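Local coordinates for Box C/D snoRNA protein 1 (Saccharomyces cerevisiae, PDB 6THL) that is required for the accumulation of box C/D snoRNAs, acting in snoRNA processing, snoRNA transport to the nucleolus and ribosome biogenesis, at residues 48-52 against 86-91; 119-125 against 165-170. All blocks are in the same frame, centred on the assembly; numbering follows the deposited sequence.

How the contacts relate
Contacts 1 and 2 lie in the BCD1-family domain of the protein, their centres about 10 Å apart, and meet through one mixed sheet. Strand 165-169 sits between strand 40-49, its parallel neighbour, and strand 122-126, its antiparallel one: contact 2 pairs 165-169 with 122-126, and contact 1 sets the end of helix 81-90 against the end of strand 40-49, on the other side of 165-169. V168 is the junction: probable hydrogen bonds run from C50 N to V168 O (2.7 Å) and from V168 N to I48 O (2.9 Å). A second bridge is apolar, Y91 CE2 lying 3.6 Å from L121 CD2. Along the chain, contact 1 closes before contact 2 opens.

Contact 1 (48-52 against 86-91); sequences ILCPM and KCCEFY
With its CG opposite the carbonyl carbon (chi1 -81°), F90 swings its ring from the last turn of helix 81-90 toward P51, while Y91, with the same placing of CG, sends its phenol to the carbonyl of C50. The arrangement is helix-on-sheet packing within the BCD1 domain: the C-terminal end of the helix rests against the place where strand 40-49 runs out into a loop.

P51 and F90 form a CH-pi contact. P51 CB stands 3.4 Å from the centroid of the F90 ring, only 5° from the ring normal, and the two side chains run alongside each other in one direction. L49 meets the same ring differently, at its edge and near its plane, with CB 3.6 Å from F90 CE2. The far end of L49 passes on to the preceding turn of the helix, where CD1 lies 3.7 Å from C87 SG and also reaches the base of K86. F62 of strand 62-70 touches both K86 and F90, so the neighbouring strand shares in seating the helix.

Y91 is the first residue to depart from helical geometry. F90 CB covers one face of its ring over the centre, and M52 CG approaches the ring edge, 4.1 Å from Y91 CE1. The methionine methyl turns back toward the helix end, with M52 CE 3.7 Å from F90 O. The one hydrogen bond between the segments is donated by Y91 OH to C50 O at 2.7 Å, from above the carbonyl plane, 63° out of it.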
ATOM      1  N   ILE B  48      -2.514 -16.593  -5.797  1.00 54.52           N
ATOM      2  CA  ILE B  48      -2.812 -16.511  -4.375  1.00 52.40           C
ATOM      3  C   ILE B  48      -2.613 -17.897  -3.779  1.00 56.12           C
ATOM      4  O   ILE B  48      -3.374 -18.821  -4.069  1.00 56.27           O
ATOM      5  CB  ILE B  48      -4.253 -16.051  -4.125  1.00 49.50           C
ATOM      6  CG1 ILE B  48      -4.431 -14.589  -4.554  1.00 48.13           C
ATOM      7  CG2 ILE B  48      -4.593 -16.200  -2.659  1.00 47.45           C
ATOM      8  CD1 ILE B  48      -5.861 -14.184  -4.772  1.00 45.93           C
ATOM      9  N   LEU B  49      -1.575 -18.025  -2.955  1.00 58.89           N
ATOM     10  CA  LEU B  49      -1.214 -19.276  -2.299  1.00 52.86           C
ATOM     11  C   LEU B  49      -1.862 -19.332  -0.941  1.00 53.18           C
ATOM     12  O   LEU B  49      -1.645 -18.434  -0.116  1.00 49.13           O
ATOM     13  CB  LEU B  49       0.308 -19.348  -2.129  1.00 49.45           C
ATOM     14  CG  LEU B  49       1.096 -19.179  -3.433  1.00 46.24           C
ATOM     15  CD1 LEU B  49       2.531 -19.612  -3.214  1.00 49.16           C
ATOM     16  CD2 LEU B  49       0.520 -19.951  -4.602  1.00 41.93           C
ATOM     17  N   CYS B  50      -2.666 -20.375  -0.720  1.00 56.19           N
ATOM     18  CA  CYS B  50      -3.293 -20.617   0.581  1.00 55.03           C
ATOM     19  C   CYS B  50      -2.550 -21.737   1.302  1.00 57.70           C
ATOM     20  O   CYS B  50      -2.561 -22.909   0.874  1.00 66.44           O
ATOM     21  CB  CYS B  50      -4.766 -20.960   0.440  1.00 52.65           C
ATOM     22  SG  CYS B  50      -5.640 -20.054  -0.855  1.00 56.82           S
ATOM     23  N   PRO B  51      -1.890 -21.377   2.405  1.00 57.16           N
ATOM     24  CA  PRO B  51      -1.142 -22.330   3.148  1.00 56.51           C
ATOM     25  C   PRO B  51      -2.090 -23.096   4.038  1.00 65.04           C
ATOM     26  O   PRO B  51      -3.287 -22.794   4.070  1.00 60.89           O
ATOM     27  CB  PRO B  51      -0.246 -21.445   4.003  1.00 55.76           C
ATOM     28  CG  PRO B  51      -1.134 -20.314   4.368  1.00 53.24           C
ATOM     29  CD  PRO B  51      -1.933 -20.076   3.108  1.00 57.79           C
ATOM     30  N   MET B  52      -1.510 -24.022   4.800  1.00 74.84           N
ATOM     31  CA  MET B  52      -2.231 -24.965   5.621  1.00 73.45           C
ATOM     32  C   MET B  52      -2.435 -24.418   7.033  1.00 75.96           C
ATOM     33  O   MET B  52      -1.502 -24.350   7.853  1.00 71.38           O
ATOM     34  CB  MET B  52      -1.485 -26.291   5.592  1.00 74.69           C
ATOM     35  CG  MET B  52      -1.348 -26.793   4.162  1.00 82.65           C
ATOM     36  SD  MET B  52      -0.824 -28.503   3.937  1.00 98.46           S
ATOM     37  CE  MET B  52       0.781 -28.463   4.752  1.00 91.04           C
ATOM     38  N   LYS B  86       7.930 -20.432  -2.700  1.00 66.52           N
ATOM     39  CA  LYS B  86       6.951 -20.175  -1.660  1.00 67.01           C
ATOM     40  C   LYS B  86       5.979 -21.376  -1.470  1.00 62.79           C
ATOM     41  O   LYS B  86       5.664 -21.750  -0.331  1.00 56.12           O
ATOM     42  CB  LYS B  86       6.239 -18.835  -1.933  1.00 69.79           C
ATOM     43  CG  LYS B  86       5.597 -18.223  -0.709  1.00 72.75           C
ATOM     44  CD  LYS B  86       6.623 -17.549   0.187  1.00 75.87           C
ATOM     45  CE  LYS B  86       6.127 -17.550   1.614  1.00 77.68           C
ATOM     46  NZ  LYS B  86       6.504 -16.300   2.306  1.00 80.84           N
ATOM     47  N   CYS B  87       5.535 -21.999  -2.566  1.00 58.04           N
ATOM     48  CA  CYS B  87       4.812 -23.282  -2.489  1.00 56.26           C
ATOM     49  C   CYS B  87       5.720 -24.319  -1.783  1.00 57.17           C
ATOM     50  O   CYS B  87       5.314 -24.969  -0.818  1.00 54.38           O
ATOM     51  CB  CYS B  87       4.389 -23.796  -3.892  1.00 57.49           C
ATOM     52  SG  CYS B  87       3.156 -22.862  -4.899  1.00 61.15           S
ATOM     53  N   CYS B  88       6.974 -24.425  -2.227  1.00 64.04           N
ATOM     54  CA  CYS B  88       7.966 -25.331  -1.591  1.00 69.37           C
ATOM     55  C   CYS B  88       8.155 -25.108  -0.046  1.00 69.42           C
ATOM     56  O   CYS B  88       8.640 -26.000   0.644  1.00 79.12           O
ATOM     57  CB  CYS B  88       9.302 -25.337  -2.391  1.00 69.10           C
ATOM     58  SG  CYS B  88      10.861 -25.473  -1.446  1.00 87.91           S
ATOM     59  N   GLU B  89       7.724 -23.976   0.502  1.00 66.04           N
ATOM     60  CA  GLU B  89       7.798 -23.754   1.958  1.00 72.60           C
ATOM     61  C   GLU B  89       6.463 -23.936   2.677  1.00 72.07           C
ATOM     62  O   GLU B  89       6.438 -24.323   3.847  1.00 68.25           O
ATOM     63  CB  GLU B  89       8.420 -22.374   2.313  1.00 84.55           C
ATOM     64  CG  GLU B  89       8.236 -21.257   1.281  1.00 89.61           C
ATOM     65  CD  GLU B  89       9.012 -19.983   1.577  1.00 82.95           C
ATOM     66  OE1 GLU B  89       8.615 -19.245   2.501  1.00 84.01           O
ATOM     67  OE2 GLU B  89       9.993 -19.714   0.853  1.00 76.72           O
ATOM     68  N   PHE B  90       5.363 -23.628   1.988  1.00 79.27           N
ATOM     69  CA  PHE B  90       4.004 -23.884   2.504  1.00 75.42           C
ATOM     70  C   PHE B  90       3.683 -25.385   2.543  1.00 71.36           C
ATOM     71  O   PHE B  90       2.746 -25.772   3.229  1.00 63.94           O
ATOM     72  CB  PHE B  90       2.915 -23.208   1.631  1.00 75.93           C
ATOM     73  CG  PHE B  90       2.682 -21.719   1.889  1.00 76.31           C
ATOM     74  CD1 PHE B  90       3.235 -21.042   2.988  1.00 74.84           C
ATOM     75  CD2 PHE B  90       1.838 -21.000   1.029  1.00 70.24           C
ATOM     76  CE1 PHE B  90       2.983 -19.692   3.191  1.00 69.88           C
ATOM     77  CE2 PHE B  90       1.583 -19.655   1.235  1.00 69.60           C
ATOM     78  CZ  PHE B  90       2.160 -19.000   2.315  1.00 70.84           C
ATOM     79  N   TYR B  91       4.438 -26.207   1.791  1.00 70.27           N
ATOM     80  CA  TYR B  91       4.143 -27.652   1.590  1.00 66.51           C
ATOM     81  C   TYR B  91       5.429 -28.547   1.752  1.00 69.27           C
ATOM     82  O   TYR B  91       5.868 -28.754   2.881  1.00 69.56           O
ATOM     83  CB  TYR B  91       3.399 -27.821   0.244  1.00 63.01           C
ATOM     84  CG  TYR B  91       2.376 -26.708  -0.018  1.00 62.72           C
ATOM     85  CD1 TYR B  91       1.315 -26.479   0.877  1.00 64.47           C
ATOM     86  CD2 TYR B  91       2.470 -25.872  -1.137  1.00 61.94           C
ATOM     87  CE1 TYR B  91       0.381 -25.459   0.664  1.00 61.65           C
ATOM     88  CE2 TYR B  91       1.533 -24.837  -1.357  1.00 62.62           C
ATOM     89  CZ  TYR B  91       0.485 -24.637  -0.451  1.00 58.33           C
ATOM     90  OH  TYR B  91      -0.449 -23.631  -0.630  1.00 49.12           O
TER

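Contact 2 (119-125 against 165-170); sequences SGLKFYT and TIFVAM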
ATOM      1  N   SER B 119       1.955 -33.277  -7.058  1.00 82.71           N
ATOM      2  CA  SER B 119       1.986 -32.391  -5.914  1.00 79.67           C
ATOM      3  C   SER B 119       0.732 -32.434  -5.060  1.00 74.50           C
ATOM      4  O   SER B 119       0.806 -32.280  -3.844  1.00 76.76           O
ATOM      5  CB  SER B 119       2.181 -30.981  -6.432  1.00 83.82           C
ATOM      6  OG  SER B 119       1.589 -30.029  -5.583  1.00 98.34           O
ATOM      7  N   GLY B 120      -0.427 -32.587  -5.686  1.00 70.13           N
ATOM      8  CA  GLY B 120      -1.695 -32.622  -4.933  1.00 75.43           C
ATOM      9  C   GLY B 120      -2.324 -31.261  -4.653  1.00 69.21           C
ATOM     10  O   GLY B 120      -3.372 -31.154  -3.992  1.00 59.23           O
ATOM     11  N   LEU B 121      -1.678 -30.217  -5.155  1.00 63.42           N
ATOM     12  CA  LEU B 121      -2.210 -28.905  -5.034  1.00 61.25           C
ATOM     13  C   LEU B 121      -3.346 -28.805  -6.020  1.00 63.04           C
ATOM     14  O   LEU B 121      -3.180 -29.146  -7.180  1.00 61.86           O
ATOM     15  CB  LEU B 121      -1.144 -27.883  -5.341  1.00 55.93           C
ATOM     16  CG  LEU B 121      -0.131 -27.757  -4.222  1.00 55.44           C
ATOM     17  CD1 LEU B 121       1.026 -26.911  -4.724  1.00 57.69           C
ATOM     18  CD2 LEU B 121      -0.720 -27.137  -2.963  1.00 54.31           C
ATOM     19  N   LYS B 122      -4.507 -28.372  -5.550  1.00 61.23           N
ATOM     20  CA  LYS B 122      -5.576 -28.042  -6.450  1.00 64.05           C
ATOM     21  C   LYS B 122      -5.479 -26.536  -6.823  1.00 70.50           C
ATOM     22  O   LYS B 122      -4.907 -25.715  -6.086  1.00 69.89           O
ATOM     23  CB  LYS B 122      -6.915 -28.388  -5.817  1.00 67.33           C
ATOM     24  CG  LYS B 122      -7.099 -29.859  -5.448  1.00 73.96           C
ATOM     25  CD  LYS B 122      -8.276 -30.031  -4.470  1.00 79.04           C
ATOM     26  CE  LYS B 122      -8.151 -31.232  -3.539  1.00 75.33           C
ATOM     27  NZ  LYS B 122      -8.498 -32.507  -4.215  1.00 76.10           N
ATOM     28  N   PHE B 123      -6.026 -26.193  -7.985  1.00 64.77           N
ATOM     29  CA  PHE B 123      -5.937 -24.857  -8.505  1.00 61.68           C
ATOM     30  C   PHE B 123      -7.323 -24.419  -8.846  1.00 64.48           C
ATOM     31  O   PHE B 123      -8.027 -25.070  -9.612  1.00 61.24           O
ATOM     32  CB  PHE B 123      -5.030 -24.819  -9.728  1.00 61.38           C
ATOM     33  CG  PHE B 123      -3.592 -25.004  -9.379  1.00 66.06           C
ATOM     34  CD1 PHE B 123      -2.722 -23.940  -9.370  1.00 63.89           C
ATOM     35  CD2 PHE B 123      -3.123 -26.240  -8.978  1.00 72.19           C
ATOM     36  CE1 PHE B 123      -1.396 -24.106  -9.016  1.00 60.52           C
ATOM     37  CE2 PHE B 123      -1.799 -26.410  -8.616  1.00 71.42           C
ATOM     38  CZ  PHE B 123      -0.937 -25.337  -8.633  1.00 63.38           C
ATOM     39  N   TYR B 124      -7.710 -23.300  -8.261  1.00 66.09           N
ATOM     40  CA  TYR B 124      -9.028 -22.778  -8.435  1.00 62.62           C
ATOM     41  C   TYR B 124      -8.890 -21.378  -9.020  1.00 61.02           C
ATOM     42  O   TYR B 124      -8.139 -20.599  -8.490  1.00 62.63           O
ATOM     43  CB  TYR B 124      -9.662 -22.693  -7.056  1.00 66.24           C
ATOM     44  CG  TYR B 124      -9.678 -23.983  -6.255  1.00 68.77           C
ATOM     45  CD1 TYR B 124     -10.831 -24.770  -6.185  1.00 68.61           C
ATOM     46  CD2 TYR B 124      -8.563 -24.403  -5.540  1.00 74.47           C
ATOM     47  CE1 TYR B 124     -10.867 -25.945  -5.441  1.00 68.57           C
ATOM     48  CE2 TYR B 124      -8.591 -25.580  -4.787  1.00 74.96           C
ATOM     49  CZ  TYR B 124      -9.749 -26.350  -4.750  1.00 72.09           C
ATOM     50  OH  TYR B 124      -9.800 -27.519  -4.024  1.00 68.04           O
ATOM     51  N   THR B 125      -9.573 -21.066 -10.120  1.00 59.46           N
ATOM     52  CA  THR B 125      -9.799 -19.671 -10.521  1.00 54.00           C
ATOM     53  C   THR B 125     -11.213 -19.356 -10.044  1.00 59.48           C
ATOM     54  O   THR B 125     -11.901 -20.214  -9.472  1.00 64.89           O
ATOM     55  CB  THR B 125      -9.650 -19.440 -12.055  1.00 53.00           C
ATOM     56  OG1 THR B 125      -9.488 -18.042 -12.338  1.00 47.21           O
ATOM     57  CG2 THR B 125     -10.851 -19.945 -12.829  1.00 52.90           C
ATOM     58  N   THR B 165      -7.186 -14.589 -11.629  1.00 43.25           N
ATOM     59  CA  THR B 165      -6.658 -14.772 -10.297  1.00 46.22           C
ATOM     60  C   THR B 165      -6.704 -16.301 -10.078  1.00 51.78           C
ATOM     61  O   THR B 165      -7.621 -16.958 -10.581  1.00 61.40           O
ATOM     62  CB  THR B 165      -7.537 -14.006  -9.294  1.00 43.31           C
ATOM     63  OG1 THR B 165      -7.611 -12.618  -9.687  1.00 44.16           O
ATOM     64  CG2 THR B 165      -7.019 -14.144  -7.887  1.00 41.29           C
ATOM     65  N   ILE B 166      -5.718 -16.878  -9.389  1.00 50.72           N
ATOM     66  CA  ILE B 166      -5.596 -18.324  -9.325  1.00 49.54           C
ATOM     67  C   ILE B 166      -5.149 -18.765  -7.960  1.00 47.39           C
ATOM     68  O   ILE B 166      -3.998 -18.544  -7.586  1.00 48.98           O
ATOM     69  CB  ILE B 166      -4.560 -18.902 -10.318  1.00 59.52           C
ATOM     70  CG1 ILE B 166      -4.764 -18.401 -11.754  1.00 57.97           C
ATOM     71  CG2 ILE B 166      -4.606 -20.430 -10.277  1.00 62.58           C
ATOM     72  CD1 ILE B 166      -5.975 -18.967 -12.448  1.00 59.59           C
ATOM     73  N   PHE B 167      -6.069 -19.420  -7.247  1.00 47.32           N
ATOM     74  CA  PHE B 167      -5.900 -19.852  -5.869  1.00 44.00           C
ATOM     75  C   PHE B 167      -5.267 -21.223  -5.861  1.00 47.55           C
ATOM     76  O   PHE B 167      -5.554 -22.061  -6.740  1.00 51.42           O
ATOM     77  CB  PHE B 167      -7.251 -19.973  -5.145  1.00 44.36           C
ATOM     78  CG  PHE B 167      -7.954 -18.672  -4.921  1.00 39.32           C
ATOM     79  CD1 PHE B 167      -8.793 -18.155  -5.891  1.00 34.28           C
ATOM     80  CD2 PHE B 167      -7.817 -17.995  -3.716  1.00 40.08           C
ATOM     81  CE1 PHE B 167      -9.458 -16.966  -5.700  1.00 33.56           C
ATOM     82  CE2 PHE B 167      -8.472 -16.789  -3.531  1.00 40.01           C
ATOM     83  CZ  PHE B 167      -9.298 -16.270  -4.536  1.00 35.59           C
ATOM     84  N   VAL B 168      -4.445 -21.443  -4.832  1.00 46.72           N
ATOM     85  CA  VAL B 168      -3.642 -22.629  -4.665  1.00 47.94           C
ATOM     86  C   VAL B 168      -3.808 -23.058  -3.204  1.00 52.61           C
ATOM     87  O   VAL B 168      -3.713 -22.245  -2.293  1.00 63.77           O
ATOM     88  CB  VAL B 168      -2.155 -22.348  -5.024  1.00 45.35           C
ATOM     89  CG1 VAL B 168      -1.318 -23.615  -4.952  1.00 51.86           C
ATOM     90  CG2 VAL B 168      -2.024 -21.830  -6.433  1.00 44.80           C
ATOM     91  N   ALA B 169      -4.096 -24.330  -2.976  1.00 55.19           N
ATOM     92  CA  ALA B 169      -4.236 -24.842  -1.618  1.00 54.17           C
ATOM     93  C   ALA B 169      -4.260 -26.368  -1.636  1.00 58.63           C
ATOM     94  O   ALA B 169      -4.646 -26.986  -2.647  1.00 49.32           O
ATOM     95  CB  ALA B 169      -5.507 -24.315  -1.003  1.00 53.74           C
ATOM     96  N   MET B 170      -3.831 -26.978  -0.531  1.00 69.47           N
ATOM     97  CA  MET B 170      -3.875 -28.445  -0.433  1.00 84.33           C
ATOM     98  C   MET B 170      -5.316 -28.939  -0.319  1.00 82.95           C
ATOM     99  O   MET B 170      -5.696 -29.914  -0.993  1.00 77.89           O
ATOM    100  CB  MET B 170      -3.001 -29.004   0.716  1.00 92.82           C
ATOM    101  CG  MET B 170      -1.603 -29.488   0.285  1.00 95.90           C
ATOM    102  SD  MET B 170      -1.512 -30.379  -1.302  1.00100.83           S
ATOM    103  CE  MET B 170      -2.088 -32.008  -0.835  1.00110.74           C
TER
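Y124 and F167 are joined by two backbone hydrogen bonds, F167 N to Y124 O at 2.7 Å and Y124 N to F167 O at 2.9 Å. K122 and A169 repeat the pairing more loosely, through K122 N to A169 O at 3.2 Å and a weak return bond from A169 N. At the other end T125, its OG1 placed opposite the backbone N (chi1 -163°), donates from OG1 to T165 O at 2.8 Å, almost in line with the carbonyl bond; the hydroxyl of T165 itself is hydrogen-bonded to E46.

The backbone bonds make strands 122-126 and 165-169 antiparallel neighbours in the mixed sheet of the BCD1 domain; the N-to-C directions of 122-125 and 165-169 differ by 151°. F123 and V168 are a non-hydrogen-bonded pair and run side by side on one face of the sheet: F123 CE1 lies 3.5 Å from V168 CG2, while I166 CG2 comes to the ring edge, 4.1 Å from F123 CD1. W47, L75 and I146 also touch F123, and with an alanine in its place V168 and I166 would probably lose their aromatic partner, leaving a gap among those neighbours.

On the other face the CB atoms of Y124 and F167 meet. Beyond the strand end, the side chains of L121 and M170 run roughly perpendicular to each other, L121 CD2 lying 3.7 Å from M170 SD, and the sulfur also rests by the backbone carbonyl of G120.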